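PDB 7B04: nitrite oxidoreductase subunit A from Kuenenia stuttgartiensis, which belongs to the molybdopterin oxidoreductase family and holds a molybdenum atom, two MD1 ligands and an iron/sulfur cluster within its large chain. Local coordinates for residues Tyr93-Tyr98 with Asn109-Met114; Gln204-Glu209 with Pro645-Trp650; Val211-Gly216 with Thr640-Pro645. All coordinates share one frame; numbering follows the deposited sequence.

Contact 1. Residues Tyr93-Tyr98 with Asn109-Met114; sequences YDHQNY and NWNPRM
His-95 is held between Asn-111 and Arg-113 through both nitrogens of its ring. ND1 donates to Asn-111 OD1 at 2.7 Å (N-H...O 154°); the oxygen lies close to the imidazole plane and the nitrogen lies in the carbonyl plane of the amide. NE2 accepts from Arg-113 NE at 2.9 Å, a more bent bond (136°) with NE tilted from the ring plane. The imidazole thus donates at one end and accepts at the other, which fixes its rotation. CB of Trp-110 meets His-95 CG at 3.4 Å, while the Trp-110 indole is slid aside and barely overlaps the imidazole; its NE1 bonds Tyr-806. Tyr-93 crosses Asn-111 obliquely and reaches Pro-112, whose CB is 3.7 Å from Tyr-93 CZ. Tyr-93 OH bonds Ser-260 O and Arg-346 NE, both of the subunit B chain. Gln-96 NE2 donates to Tyr-93 O at 2.8 Å, and Tyr-98 OH bonds Asp-94 OD2. Beyond the histidine, the Arg-113 guanidinium forms a salt bridge with Glu-316 and bonds His-73 O. The loop runs on to Met-114 of the iron/sulfur cluster pocket: this is a buried loop, held from within by side-chain bonds, at the cluster site and the subunit B interface.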
loop_
_atom_site.group_PDB
_atom_site.type_symbol
_atom_site.label_atom_id
_atom_site.label_comp_id
_atom_site.label_asym_id
_atom_site.label_seq_id
_atom_site.Cartn_x
_atom_site.Cartn_y
_atom_site.Cartn_z
ATOM N N TYR B 93 6.706 -15.910 9.839
ATOM C CA TYR B 93 6.029 -16.432 11.027
ATOM C C TYR B 93 7.069 -16.843 12.071
ATOM O O TYR B 93 7.173 -18.000 12.480
ATOM C CB TYR B 93 5.095 -17.590 10.665
ATOM C CG TYR B 93 3.783 -17.146 10.051
ATOM C CD1 TYR B 93 2.665 -16.910 10.843
ATOM C CD2 TYR B 93 3.662 -16.958 8.679
ATOM C CE1 TYR B 93 1.465 -16.502 10.287
ATOM C CE2 TYR B 93 2.465 -16.550 8.114
ATOM C CZ TYR B 93 1.372 -16.324 8.923
ATOM O OH TYR B 93 0.179 -15.917 8.370
ATOM N N ASP B 94 7.861 -15.848 12.478
ATOM C CA ASP B 94 9.056 -16.070 13.278
ATOM C C ASP B 94 9.124 -15.274 14.574
ATOM O O ASP B 94 10.111 -15.410 15.306
ATOM C CB ASP B 94 10.292 -15.722 12.444
ATOM C CG ASP B 94 10.209 -14.320 11.862
ATOM O OD1 ASP B 94 9.126 -13.700 11.957
ATOM O OD2 ASP B 94 11.219 -13.838 11.310
ATOM N N HIS B 95 8.118 -14.457 14.884
ATOM C CA HIS B 95 8.244 -13.535 16.008
ATOM C C HIS B 95 8.311 -14.262 17.344
ATOM O O HIS B 95 8.949 -13.765 18.280
ATOM C CB HIS B 95 7.099 -12.532 15.983
ATOM C CG HIS B 95 7.114 -11.651 14.774
ATOM N ND1 HIS B 95 6.444 -11.970 13.613
ATOM C CD2 HIS B 95 7.738 -10.473 14.537
ATOM C CE1 HIS B 95 6.646 -11.021 12.717
ATOM N NE2 HIS B 95 7.430 -10.102 13.252
ATOM N N GLN B 96 7.644 -15.413 17.461
ATOM C CA GLN B 96 7.777 -16.242 18.656
ATOM C C GLN B 96 9.237 -16.503 19.007
ATOM O O GLN B 96 9.583 -16.615 20.189
ATOM C CB GLN B 96 7.037 -17.566 18.459
ATOM C CG GLN B 96 7.578 -18.443 17.339
ATOM C CD GLN B 96 6.946 -18.135 15.996
ATOM O OE1 GLN B 96 6.346 -17.076 15.803
ATOM N NE2 GLN B 96 7.077 -19.064 15.058
ATOM N N ASN B 97 10.101 -16.609 18.000
ATOM C CA ASN B 97 11.491 -16.986 18.202
ATOM C C ASN B 97 12.400 -15.809 18.525
ATOM O O ASN B 97 13.557 -16.029 18.900
ATOM C CB ASN B 97 12.018 -17.710 16.961
ATOM C CG ASN B 97 11.254 -18.987 16.664
ATOM O OD1 ASN B 97 10.904 -19.737 17.575
ATOM N ND2 ASN B 97 10.990 -19.239 15.386
ATOM N N TYR B 98 11.918 -14.573 18.406
ATOM C CA TYR B 98 12.778 -13.430 18.687
ATOM C C TYR B 98 13.054 -13.331 20.188
ATOM O O TYR B 98 12.147 -13.493 21.008
ATOM C CB TYR B 98 12.131 -12.132 18.193
ATOM C CG TYR B 98 11.950 -12.021 16.692
ATOM C CD1 TYR B 98 12.436 -12.997 15.829
ATOM C CD2 TYR B 98 11.295 -10.929 16.139
ATOM C CE1 TYR B 98 12.262 -12.890 14.460
ATOM C CE2 TYR B 98 11.120 -10.811 14.776
ATOM C CZ TYR B 98 11.607 -11.792 13.940
ATOM O OH TYR B 98 11.431 -11.670 12.582
ATOM N N ASN B 109 2.017 -13.038 18.866
ATOM C CA ASN B 109 1.019 -12.019 18.571
ATOM C C ASN B 109 1.548 -10.945 17.634
ATOM O O ASN B 109 0.771 -10.094 17.189
ATOM C CB ASN B 109 0.526 -11.367 19.860
ATOM C CG ASN B 109 -0.256 -12.319 20.744
ATOM O OD1 ASN B 109 -0.859 -13.280 20.265
ATOM N ND2 ASN B 109 -0.251 -12.057 22.044
ATOM N N TRP B 110 2.816 -11.026 17.273
ATOM C CA TRP B 110 3.447 -10.008 16.400
ATOM C C TRP B 110 3.273 -10.401 14.934
ATOM O O TRP B 110 3.486 -9.579 14.086
ATOM C CB TRP B 110 4.932 -9.925 16.760
ATOM C CG TRP B 110 5.330 -8.945 17.818
ATOM C CD1 TRP B 110 5.532 -9.212 19.130
ATOM C CD2 TRP B 110 5.664 -7.559 17.654
ATOM N NE1 TRP B 110 5.931 -8.093 19.797
ATOM C CE2 TRP B 110 6.016 -7.063 18.916
ATOM C CE3 TRP B 110 5.686 -6.683 16.570
ATOM C CZ2 TRP B 110 6.374 -5.742 19.126
ATOM C CZ3 TRP B 110 6.018 -5.372 16.781
ATOM C CH2 TRP B 110 6.363 -4.912 18.041
ATOM N N ASN B 111 2.831 -11.626 14.692
ATOM C CA ASN B 111 2.679 -12.260 13.361
ATOM C C ASN B 111 1.495 -11.663 12.605
ATOM O O ASN B 111 0.629 -11.115 13.250
ATOM C CB ASN B 111 2.458 -13.762 13.522
ATOM C CG ASN B 111 3.701 -14.550 13.843
ATOM O OD1 ASN B 111 4.770 -14.007 13.959
ATOM N ND2 ASN B 111 3.577 -15.841 13.996
ATOM N N PRO B 112 1.342 -11.867 11.280
ATOM C CA PRO B 112 2.421 -12.081 10.314
ATOM C C PRO B 112 3.260 -10.837 10.003
ATOM O O PRO B 112 4.400 -10.943 9.773
ATOM C CB PRO B 112 1.674 -12.638 9.115
ATOM C CG PRO B 112 0.383 -11.934 9.156
ATOM C CD PRO B 112 0.067 -11.819 10.616
ATOM N N ARG B 113 2.595 -9.700 9.942
ATOM C CA ARG B 113 3.242 -8.382 9.794
ATOM C C ARG B 113 4.041 -8.181 8.499
ATOM O O ARG B 113 5.237 -8.270 8.533
ATOM C CB ARG B 113 3.913 -8.076 11.133
ATOM C CG ARG B 113 5.182 -7.261 11.084
ATOM C CD ARG B 113 5.662 -7.340 12.483
ATOM N NE ARG B 113 7.071 -7.386 12.310
ATOM C CZ ARG B 113 7.786 -6.311 12.233
ATOM N NH1 ARG B 113 9.089 -6.391 12.080
ATOM N NH2 ARG B 113 7.185 -5.152 12.346
ATOM N N MET B 114 3.361 -7.949 7.385
ATOM C CA MET B 114 4.017 -7.613 6.130
ATOM C C MET B 114 3.083 -6.671 5.374
ATOM O O MET B 114 1.914 -6.521 5.733
ATOM C CB MET B 114 4.319 -8.882 5.318
ATOM C CG MET B 114 5.607 -8.859 4.550
ATOM S SD MET B 114 6.172 -10.473 3.978
ATOM C CE MET B 114 6.703 -10.040 2.317
#

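Contact 2. Residues Gln204-Glu209 with Pro645-Trp650; sequences QGYPKE and PTKVLW
Lys-647 NZ is the polar atom on which several groups converge, and Gln-204 supplies the partner from across the contact. The two side chains meet tip to tip, NZ donating to Gln-204 OE1; the modelled 2.4 Å between NZ and OE1 is too short to be trusted at this resolution, so the pairing is a better guide than its length. Tyr-192 OH and Asn-673 O add weak bonds to the ammonium group, and Glu-675 is a long, weak ion-pair partner. The lysine turns at chi2 (-66°) and then runs extended to NZ. The amide nitrogen of Gln-204 also has a partner, Tyr-192 OH.

Tyr-206 carries the apolar half. Pro-645 CB stands over the middle of one face of its ring, 3.8 Å from the centroid and only 11° off the ring normal, a clear CH-pi contact; Pro-645 CG also lies 3.9 Å from Tyr-206 CG. The ammonium group takes a different side: Lys-647 NZ sits near the ring plane, 3.7 Å from Tyr-206 OH, so its position is not that of a cation-pi partner. The hydroxyl bonds Glu-621 OE2, while OE1 of the same carboxylate accepts from Thr-646 N, so that one acid links the two segments.

Gly-205, with positive phi (112°), is the first residue to leave helical angles after helix 195-204, and Pro-207 occupies the N-cap position of the next, which places Tyr-206 in the short turn between helices. The arrangement is a tight turn joining helices 195-204 and 208-213, packed on the loop entering strand 648-652, a strand with parallel neighbours 222-226 and 676-681 in the mixed sheet of this alpha/beta fold.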
loop_
_atom_site.group_PDB
_atom_site.type_symbol
_atom_site.label_atom_id
_atom_site.label_comp_id
_atom_site.label_asym_id
_atom_site.label_seq_id
_atom_site.Cartn_x
_atom_site.Cartn_y
_atom_site.Cartn_z
ATOM N N GLN B 204 27.908 35.026 -6.706
ATOM C CA GLN B 204 26.747 34.262 -7.143
ATOM C C GLN B 204 25.480 34.592 -6.366
ATOM O O GLN B 204 24.391 34.204 -6.802
ATOM C CB GLN B 204 27.046 32.765 -7.050
ATOM C CG GLN B 204 28.139 32.315 -8.007
ATOM C CD GLN B 204 28.491 30.854 -7.846
ATOM O OE1 GLN B 204 27.925 30.157 -7.006
ATOM N NE2 GLN B 204 29.434 30.379 -8.653
ATOM N N GLY B 205 25.588 35.281 -5.233
ATOM C CA GLY B 205 24.427 35.734 -4.499
ATOM C C GLY B 205 24.188 35.069 -3.161
ATOM O O GLY B 205 23.158 35.342 -2.533
ATOM N N TYR B 206 25.095 34.216 -2.701
ATOM C CA TYR B 206 24.903 33.557 -1.419
ATOM C C TYR B 206 25.141 34.544 -0.278
ATOM O O TYR B 206 26.025 35.402 -0.369
ATOM C CB TYR B 206 25.847 32.363 -1.283
ATOM C CG TYR B 206 25.555 31.235 -2.246
ATOM C CD1 TYR B 206 24.548 30.315 -1.983
ATOM C CD2 TYR B 206 26.287 31.087 -3.417
ATOM C CE1 TYR B 206 24.279 29.283 -2.859
ATOM C CE2 TYR B 206 26.024 30.056 -4.300
ATOM C CZ TYR B 206 25.019 29.157 -4.015
ATOM O OH TYR B 206 24.751 28.129 -4.890
ATOM N N PRO B 207 24.363 34.456 0.801
ATOM C CA PRO B 207 24.572 35.353 1.943
ATOM C C PRO B 207 25.949 35.176 2.563
ATOM O O PRO B 207 26.563 34.110 2.481
ATOM C CB PRO B 207 23.464 34.946 2.923
ATOM C CG PRO B 207 22.432 34.272 2.075
ATOM C CD PRO B 207 23.202 33.573 0.998
ATOM N N LYS B 208 26.437 36.253 3.188
ATOM C CA LYS B 208 27.750 36.215 3.823
ATOM C C LYS B 208 27.777 35.230 4.983
ATOM O O LYS B 208 28.821 34.631 5.265
ATOM C CB LYS B 208 28.113 37.616 4.325
ATOM C CG LYS B 208 29.596 37.960 4.374
ATOM C CD LYS B 208 29.922 38.726 5.655
ATOM C CE LYS B 208 31.414 38.921 5.857
ATOM N NZ LYS B 208 32.160 37.658 6.056
ATOM N N GLU B 209 26.641 35.048 5.659
ATOM C CA GLU B 209 26.564 34.092 6.758
ATOM C C GLU B 209 26.787 32.661 6.279
ATOM O O GLU B 209 27.425 31.861 6.972
ATOM C CB GLU B 209 25.211 34.223 7.459
ATOM C CG GLU B 209 25.010 35.557 8.165
ATOM C CD GLU B 209 24.529 36.653 7.231
ATOM O OE1 GLU B 209 24.285 36.360 6.042
ATOM O OE2 GLU B 209 24.396 37.810 7.685
ATOM N N PRO B 645 26.662 26.927 1.169
ATOM C CA PRO B 645 26.262 26.702 -0.227
ATOM C C PRO B 645 26.466 25.256 -0.656
ATOM O O PRO B 645 27.434 24.603 -0.264
ATOM C CB PRO B 645 27.175 27.653 -1.013
ATOM C CG PRO B 645 27.535 28.718 -0.039
ATOM C CD PRO B 645 27.636 28.028 1.290
ATOM N N THR B 646 25.532 24.755 -1.465
ATOM C CA THR B 646 25.622 23.411 -2.025
ATOM C C THR B 646 26.162 23.512 -3.443
ATOM O O THR B 646 25.548 24.151 -4.304
ATOM C CB THR B 646 24.267 22.701 -2.034
ATOM O OG1 THR B 646 23.691 22.733 -0.722
ATOM C CG2 THR B 646 24.421 21.256 -2.490
ATOM N N LYS B 647 27.310 22.891 -3.674
ATOM C CA LYS B 647 27.941 22.844 -4.983
ATOM C C LYS B 647 28.161 21.427 -5.477
ATOM O O LYS B 647 28.182 21.203 -6.690
ATOM C CB LYS B 647 29.283 23.593 -4.959
ATOM C CG LYS B 647 29.124 25.094 -4.797
ATOM C CD LYS B 647 28.438 25.689 -6.013
ATOM C CE LYS B 647 28.350 27.198 -5.919
ATOM N NZ LYS B 647 27.690 27.783 -7.119
ATOM N N VAL B 648 28.334 20.469 -4.570
ATOM C CA VAL B 648 28.383 19.051 -4.897
ATOM C C VAL B 648 27.413 18.332 -3.971
ATOM O O VAL B 648 27.271 18.704 -2.801
ATOM C CB VAL B 648 29.804 18.464 -4.757
ATOM C CG1 VAL B 648 29.842 17.036 -5.278
ATOM C CG2 VAL B 648 30.814 19.318 -5.490
ATOM N N LEU B 649 26.739 17.311 -4.497
ATOM C CA LEU B 649 25.692 16.623 -3.760
ATOM C C LEU B 649 25.703 15.157 -4.155
ATOM O O LEU B 649 25.804 14.829 -5.340
ATOM C CB LEU B 649 24.319 17.242 -4.042
ATOM C CG LEU B 649 23.099 16.531 -3.460
ATOM C CD1 LEU B 649 23.223 16.422 -1.950
ATOM C CD2 LEU B 649 21.820 17.260 -3.845
ATOM N N TRP B 650 25.611 14.279 -3.157
ATOM C CA TRP B 650 25.522 12.849 -3.418
ATOM C C TRP B 650 24.691 12.183 -2.329
ATOM O O TRP B 650 24.931 12.419 -1.140
ATOM C CB TRP B 650 26.930 12.254 -3.489
ATOM C CG TRP B 650 27.007 10.792 -3.736
ATOM C CD1 TRP B 650 26.127 10.025 -4.439
ATOM C CD2 TRP B 650 28.056 9.920 -3.315
ATOM N NE1 TRP B 650 26.557 8.721 -4.465
ATOM C CE2 TRP B 650 27.740 8.631 -3.780
ATOM C CE3 TRP B 650 29.228 10.103 -2.576
ATOM C CZ2 TRP B 650 28.554 7.530 -3.534
ATOM C CZ3 TRP B 650 30.034 9.010 -2.332
ATOM C CH2 TRP B 650 29.694 7.739 -2.810
#

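Contact 3. Residues Val211-Gly216 with Thr640-Pro645; sequences VDRMQG and THMPSP
Arg-213 meets Thr-640 to Pro-643, its side chain passing that of Met-642 at an oblique angle, and Met-214 meets Ser-644 and Pro-645. At Thr-640 the contact is made by the backbone: its carbonyl O is 3.7 Å from Arg-213 NH2 and oblique to the guanidinium plane, whereas the hydroxyl bonds Asp-1071. Met-642 is the main partner of the arginine. Its CB packs 3.7 Å from Arg-213 CD, and its carbonyl O comes to the edge of the guanidinium, near the plane; the modelled separation from NH2 is implausibly short, so the details of that approach remain doubtful. This oxygen also accepts a hydrogen bond from Arg-265 NH1. Arg-213 gets there with CG anti to its backbone N (chi1 -164°) and a bend at chi2 (75°) that swings CD toward Met-642.

Pro-643 offers its carbonyl O, 3.8 Å from Arg-213 CB. Ser-644, its hydroxyl bonded to Arg-220 O, then brings its CB to 3.9 Å from Met-214 CG; the CA atoms of Ser-644 and Met-214, 6.1 Å apart, are the nearest pair of CA atoms across the contact. At Pro-645, CD lies 3.8 Å from Met-214 SD, a purely apolar touch.

Both Pro-643 and Pro-645 also rest on Met-210, so the loop follows one flank of helix 208-213. Val-211 and Met-214 pack on helix 195-204, Pro-643 touches Tyr-616 of helix 615-618, and the loop continues from Pro-645 toward strand 648-652.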
loop_
_atom_site.group_PDB
_atom_site.type_symbol
_atom_site.label_atom_id
_atom_site.label_comp_id
_atom_site.label_asym_id
_atom_site.label_seq_id
_atom_site.Cartn_x
_atom_site.Cartn_y
_atom_site.Cartn_z
ATOM N N VAL B 211 28.585 31.859 3.655
ATOM C CA VAL B 211 29.964 31.740 3.196
ATOM C C VAL B 211 30.920 31.707 4.381
ATOM O O VAL B 211 31.932 30.999 4.357
ATOM C CB VAL B 211 30.295 32.884 2.219
ATOM C CG1 VAL B 211 31.736 32.784 1.742
ATOM C CG2 VAL B 211 29.339 32.864 1.034
ATOM N N ASP B 212 30.617 32.474 5.434
ATOM C CA ASP B 212 31.440 32.436 6.640
ATOM C C ASP B 212 31.332 31.100 7.365
ATOM O O ASP B 212 32.291 30.681 8.024
ATOM C CB ASP B 212 31.051 33.581 7.575
ATOM C CG ASP B 212 31.399 34.936 7.003
ATOM O OD1 ASP B 212 32.342 35.017 6.184
ATOM O OD2 ASP B 212 30.731 35.924 7.369
ATOM N N ARG B 213 30.188 30.417 7.261
ATOM C CA ARG B 213 30.059 29.103 7.886
ATOM C C ARG B 213 31.037 28.118 7.271
ATOM O O ARG B 213 31.484 27.175 7.937
ATOM C CB ARG B 213 28.623 28.592 7.758
ATOM C CG ARG B 213 28.290 27.436 8.694
ATOM C CD ARG B 213 28.107 27.938 10.116
ATOM N NE ARG B 213 28.210 26.883 11.121
ATOM C CZ ARG B 213 27.195 26.118 11.510
ATOM N NH1 ARG B 213 27.380 25.190 12.438
ATOM N NH2 ARG B 213 25.997 26.274 10.968
ATOM N N MET B 214 31.385 28.330 5.999
ATOM C CA MET B 214 32.341 27.464 5.313
ATOM C C MET B 214 33.702 27.499 5.997
ATOM O O MET B 214 34.463 26.527 5.923
ATOM C CB MET B 214 32.447 27.898 3.852
ATOM C CG MET B 214 31.202 27.599 3.041
ATOM S SD MET B 214 31.453 28.128 1.342
ATOM C CE MET B 214 33.121 27.554 1.042
ATOM N N GLN B 215 34.029 28.618 6.640
ATOM C CA GLN B 215 35.291 28.787 7.358
ATOM C C GLN B 215 36.483 28.543 6.449
ATOM O O GLN B 215 37.518 28.021 6.868
ATOM C CB GLN B 215 35.376 27.861 8.568
ATOM C CG GLN B 215 35.094 28.537 9.884
ATOM C CD GLN B 215 34.993 27.566 11.033
ATOM O OE1 GLN B 215 34.115 26.703 11.065
ATOM N NE2 GLN B 215 35.909 27.691 11.987
ATOM N N GLY B 216 36.352 28.924 5.196
ATOM C CA GLY B 216 37.446 28.707 4.298
ATOM C C GLY B 216 37.515 27.314 3.719
ATOM O O GLY B 216 38.395 27.059 2.890
ATOM N N THR B 640 23.814 28.120 15.125
ATOM C CA THR B 640 23.958 26.669 15.166
ATOM C C THR B 640 23.298 26.014 13.960
ATOM O O THR B 640 23.726 24.938 13.528
ATOM C CB THR B 640 23.362 26.114 16.460
ATOM O OG1 THR B 640 23.609 27.031 17.533
ATOM C CG2 THR B 640 23.977 24.766 16.802
ATOM N N HIS B 641 22.269 26.649 13.400
ATOM C CA HIS B 641 21.519 26.111 12.273
ATOM C C HIS B 641 22.037 26.597 10.922
ATOM O O HIS B 641 21.412 26.306 9.898
ATOM C CB HIS B 641 20.040 26.506 12.386
ATOM C CG HIS B 641 19.370 26.070 13.653
ATOM N ND1 HIS B 641 18.443 25.051 13.691
ATOM C CD2 HIS B 641 19.477 26.528 14.923
ATOM C CE1 HIS B 641 18.012 24.893 14.931
ATOM N NE2 HIS B 641 18.627 25.776 15.699
ATOM N N MET B 642 23.155 27.316 10.889
ATOM C CA MET B 642 23.531 28.030 9.669
ATOM C C MET B 642 23.990 27.051 8.593
ATOM O O MET B 642 24.872 26.222 8.847
ATOM C CB MET B 642 24.626 29.052 9.959
ATOM C CG MET B 642 24.862 30.040 8.827
ATOM S SD MET B 642 23.378 30.973 8.394
ATOM C CE MET B 642 23.200 32.032 9.827
ATOM N N PRO B 643 23.424 27.116 7.385
ATOM C CA PRO B 643 23.877 26.244 6.294
ATOM C C PRO B 643 25.027 26.833 5.493
ATOM O O PRO B 643 25.496 27.941 5.775
ATOM C CB PRO B 643 22.620 26.105 5.432
ATOM C CG PRO B 643 21.950 27.434 5.591
ATOM C CD PRO B 643 22.209 27.864 7.019
ATOM N N SER B 644 25.481 26.095 4.490
ATOM C CA SER B 644 26.534 26.504 3.576
ATOM C C SER B 644 26.070 26.246 2.152
ATOM O O SER B 644 25.159 25.443 1.925
ATOM C CB SER B 644 27.841 25.744 3.859
ATOM O OG SER B 644 27.708 24.364 3.570
ATOM N N PRO B 645 26.662 26.927 1.169
ATOM C CA PRO B 645 26.262 26.702 -0.227
ATOM C C PRO B 645 26.466 25.256 -0.656
ATOM O O PRO B 645 27.434 24.603 -0.264
ATOM C CB PRO B 645 27.175 27.653 -1.013
ATOM C CG PRO B 645 27.535 28.718 -0.039
ATOM C CD PRO B 645 27.636 28.028 1.290
#

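How the contacts relate
All three contacts are largely buried, but they occupy two regions. Contact 1 stands alone, with its centre about 48 Å from that of contact 2 and 47 Å from that of contact 3, on the opposite side of the chain's centre; it joins two parts of a single loop beside the iron/sulfur cluster and subunit B. Contacts 2 and 3 touch, share Pro-645 and helix 208-213, and have centres about 9 Å apart, bringing together sequence more than 400 residues distant. Neither touches another protein chain of the assembly. Directed side-chain hydrogen bonds dominate contact 1, whereas contact 2 mixes a lysine-amide pair with CH-pi packing and contact 3 sets an arginine against backbone carbonyls beside apolar packing.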